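Local structure of Peptide:N-glycosidase F (Elizabethkingia meningoseptica, 3PMS) at residues E77-G82 / S299-A304. The protein hydrolyses the side-chain amide of glycosylated asparagine, releasing the N-linked glycan as a glycosylamine and leaving aspartate in the protein. Residues are numbered along the deposited sequence; the frame is centred on the assembly and turned at random. Where two conformers were deposited one is given.
Sequences EWYEIG and SSFVIA
Glu80 sets CG anti to its backbone N (chi1 177°) and runs on extended, which carries its carboxylate to Ser299, whose OG is tucked between its own backbone N and carbonyl carbon. There Ser299 OG donates a hydrogen bond to Glu80 OE1 at 2.7 Å, arriving on the anti side of the carboxylate and 21° out of its plane. The same OE1 also receives Asn155 ND2 and a salt bridge from Arg83, while OE2 takes Asn67 ND2. Both oxygens of this buried acid are therefore held, and so many donors would be expected to favour the ionised form.

Two residues along, Phe301 reaches across with the far end of its ring. CE2 meets Tyr79 CB at 3.7 Å and lies close to Tyr79 CG as well, so the phenylalanine bears on the root of the tyrosine; the two rings lie oblique, planes at 53°. On the other side of CZ, Phe301 CE1 comes within 3.2 Å of Glu80 O, a close contact made obliquely to the ring. The hydroxyl of Tyr79 is hydrogen-bonded to Asn72 ND2. Pro150 touches both aromatic side chains, and Phe106 adds an edge-to-face ring contact with Phe301.

The strand segments 78-82 and 299-304 run almost at right angles, 8.3 Å apart at closest approach, and belong to different antiparallel sheets. Side chains of 299-304 meet both side chains and backbone of 78-82, with a buried polar pair beside an aromatic one: here strand 295-306 packs against the flank of strand 78-85, where the two jelly-roll domains of PNGase F lie against each other.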
ATOM      1  N   GLU A  77      12.937   7.806   6.845  1.00 14.51           N
ATOM      2  CA  GLU A  77      12.071   7.638   5.676  1.00 13.75           C
ATOM      3  C   GLU A  77      10.734   6.989   6.109  1.00 11.58           C
ATOM      4  O   GLU A  77      10.717   6.082   6.930  1.00 11.87           O
ATOM      5  CB  GLU A  77      12.713   6.727   4.615  1.00 15.17           C
ATOM      6  CG  GLU A  77      12.028   6.725   3.304  1.00 18.97           C
ATOM      7  CD  GLU A  77      12.803   5.984   2.212  1.00 25.67           C
ATOM      8  OE1 GLU A  77      12.428   6.162   1.040  1.00 32.34           O
ATOM      9  OE2 GLU A  77      13.764   5.243   2.513  1.00 23.99           O
ATOM     10  N   TRP A  78       9.683   7.443   5.466  1.00 11.74           N
ATOM     11  CA  TRP A  78       8.316   6.890   5.624  1.00  9.66           C
ATOM     12  C   TRP A  78       8.173   5.725   4.669  1.00  9.56           C
ATOM     13  O   TRP A  78       8.440   5.880   3.478  1.00 11.93           O
ATOM     14  CB  TRP A  78       7.274   7.942   5.357  1.00  9.73           C
ATOM     15  CG  TRP A  78       7.208   9.024   6.395  1.00 12.62           C
ATOM     16  CD1 TRP A  78       7.528  10.319   6.194  1.00 18.45           C
ATOM     17  CD2 TRP A  78       6.661   8.941   7.712  1.00 10.40           C
ATOM     18  NE1 TRP A  78       7.195  11.060   7.308  1.00 18.64           N
ATOM     19  CE2 TRP A  78       6.642  10.235   8.247  1.00 16.15           C
ATOM     20  CE3 TRP A  78       6.169   7.893   8.501  1.00 11.85           C
ATOM     21  CZ2 TRP A  78       6.198  10.493   9.557  1.00 17.57           C
ATOM     22  CZ3 TRP A  78       5.649   8.153   9.752  1.00 12.92           C
ATOM     23  CH2 TRP A  78       5.688   9.450  10.278  1.00 14.32           C
ATOM     24  N   TYR A  79       7.684   4.597   5.196  1.00  8.97           N
ATOM     25  CA  TYR A  79       7.368   3.396   4.400  1.00  8.31           C
ATOM     26  C   TYR A  79       5.873   3.169   4.406  1.00  6.52           C
ATOM     27  O   TYR A  79       5.259   2.984   5.471  1.00  8.11           O
ATOM     28  CB  TYR A  79       8.022   2.173   4.993  1.00  8.65           C
ATOM     29  CG  TYR A  79       9.545   2.083   4.993  1.00  7.62           C
ATOM     30  CD1 TYR A  79      10.085   0.989   5.576  1.00  9.28           C
ATOM     31  CD2 TYR A  79      10.390   3.098   4.573  1.00 10.81           C
ATOM     32  CE1 TYR A  79      11.493   0.790   5.626  1.00  9.32           C
ATOM     33  CE2 TYR A  79      11.776   2.915   4.654  1.00  9.81           C
ATOM     34  CZ  TYR A  79      12.286   1.781   5.242  1.00 11.02           C
ATOM     35  OH  TYR A  79      13.698   1.649   5.253  1.00 13.34           O
ATOM     36  N   GLU A  80       5.321   3.025   3.213  1.00  7.45           N
ATOM     37  CA  GLU A  80       3.865   2.769   3.109  1.00  6.94           C
ATOM     38  C   GLU A  80       3.564   1.341   3.509  1.00  8.44           C
ATOM     39  O   GLU A  80       4.029   0.403   2.841  1.00  8.52           O
ATOM     40  CB  GLU A  80       3.389   3.035   1.672  1.00  6.77           C
ATOM     41  CG  GLU A  80       1.893   2.717   1.427  1.00  9.13           C
ATOM     42  CD  GLU A  80       1.484   2.855  -0.009  1.00  8.04           C
ATOM     43  OE1 GLU A  80       2.226   2.431  -0.925  1.00 10.14           O
ATOM     44  OE2 GLU A  80       0.426   3.465  -0.213  1.00  9.44           O
ATOM     45  N   ILE A  81       2.796   1.149   4.570  1.00  6.91           N
ATOM     46  CA  ILE A  81       2.472  -0.184   5.045  1.00  7.18           C
ATOM     47  C   ILE A  81       1.093  -0.683   4.580  1.00  7.44           C
ATOM     48  O   ILE A  81       0.792  -1.883   4.625  1.00  7.77           O
ATOM     49  CB  ILE A  81       2.634  -0.341   6.588  1.00  7.27           C
ATOM     50  CG1 ILE A  81       1.570   0.378   7.347  1.00  7.55           C
ATOM     51  CG2 ILE A  81       4.069   0.132   6.976  1.00  7.32           C
ATOM     52  CD1 ILE A  81       1.694   0.305   8.894  1.00  7.14           C
ATOM     53  N   GLY A  82       0.219   0.235   4.187  1.00  7.42           N
ATOM     54  CA  GLY A  82      -1.130  -0.106   3.731  1.00  7.47           C
ATOM     55  C   GLY A  82      -1.773   1.064   2.957  1.00  7.04           C
ATOM     56  O   GLY A  82      -1.430   2.238   3.234  1.00  8.46           O
ATOM     57  N   SER A 299       4.067   1.158  -4.539  1.00  7.16           N
ATOM     58  CA  SER A 299       5.203   0.918  -3.638  1.00  7.91           C
ATOM     59  C   SER A 299       5.588  -0.543  -3.796  1.00  7.49           C
ATOM     60  O   SER A 299       4.719  -1.409  -3.989  1.00  7.36           O
ATOM     61  CB  SER A 299       4.890   1.209  -2.160  1.00  9.11           C
ATOM     62  OG  SER A 299       3.829   0.433  -1.649  1.00  8.60           O
ATOM     63  N   SER A 300       6.892  -0.825  -3.752  1.00  8.22           N
ATOM     64  CA  SER A 300       7.348  -2.143  -3.718  0.50  7.07           C
ATOM     65  C   SER A 300       8.506  -2.210  -2.723  1.00  8.58           C
ATOM     66  O   SER A 300       9.359  -1.331  -2.742  1.00  9.56           O
ATOM     67  CB  SER A 300       7.746  -2.461  -5.154  0.50  9.54           C
ATOM     68  OG  SER A 300       7.985  -3.803  -5.306  0.50  7.18           O
ATOM     69  N   PHE A 301       8.483  -3.252  -1.907  1.00  6.07           N
ATOM     70  CA  PHE A 301       9.446  -3.512  -0.830  1.00  7.60           C
ATOM     71  C   PHE A 301      10.092  -4.835  -1.009  1.00  7.13           C
ATOM     72  O   PHE A 301       9.476  -5.747  -1.529  1.00  9.14           O
ATOM     73  CB  PHE A 301       8.807  -3.435   0.586  1.00  8.62           C
ATOM     74  CG  PHE A 301       8.237  -2.083   0.898  1.00  6.62           C
ATOM     75  CD1 PHE A 301       6.944  -1.780   0.471  1.00  8.12           C
ATOM     76  CD2 PHE A 301       8.877  -1.199   1.702  1.00  7.82           C
ATOM     77  CE1 PHE A 301       6.369  -0.579   0.814  1.00  8.81           C
ATOM     78  CE2 PHE A 301       8.313   0.041   1.964  1.00  7.42           C
ATOM     79  CZ  PHE A 301       7.091   0.332   1.493  1.00  9.48           C
ATOM     80  N   VAL A 302      11.296  -4.974  -0.502  1.00  7.88           N
ATOM     81  CA  VAL A 302      11.961  -6.273  -0.405  1.00  8.45           C
ATOM     82  C   VAL A 302      12.151  -6.621   1.074  1.00  7.26           C
ATOM     83  O   VAL A 302      12.549  -5.773   1.861  1.00  8.76           O
ATOM     84  CB  VAL A 302      13.290  -6.284  -1.186  1.00  9.11           C
ATOM     85  CG1 VAL A 302      14.231  -5.239  -0.671  1.00  9.24           C
ATOM     86  CG2 VAL A 302      13.914  -7.714  -1.167  1.00  9.57           C
ATOM     87  N   ILE A 303      11.725  -7.845   1.371  1.00  7.29           N
ATOM     88  CA  ILE A 303      11.792  -8.467   2.699  1.00  8.39           C
ATOM     89  C   ILE A 303      12.823  -9.591   2.664  1.00  8.63           C
ATOM     90  O   ILE A 303      12.795 -10.424   1.772  1.00  8.93           O
ATOM     91  CB  ILE A 303      10.459  -9.052   3.150  1.00  7.21           C
ATOM     92  CG1 ILE A 303       9.382  -8.006   3.353  1.00  8.92           C
ATOM     93  CG2 ILE A 303      10.672  -9.775   4.529  1.00  9.75           C
ATOM     94  CD1 ILE A 303       8.812  -7.354   2.087  1.00 10.48           C
ATOM     95  N   ALA A 304      13.724  -9.582   3.669  1.00  8.90           N
ATOM     96  CA  ALA A 304      14.645 -10.698   3.933  1.00  8.73           C
ATOM     97  C   ALA A 304      14.316 -11.273   5.294  1.00 10.15           C
ATOM     98  O   ALA A 304      14.107 -10.537   6.237  1.00 11.60           O
ATOM     99  CB  ALA A 304      16.054 -10.223   3.871  1.00  9.74           C
TER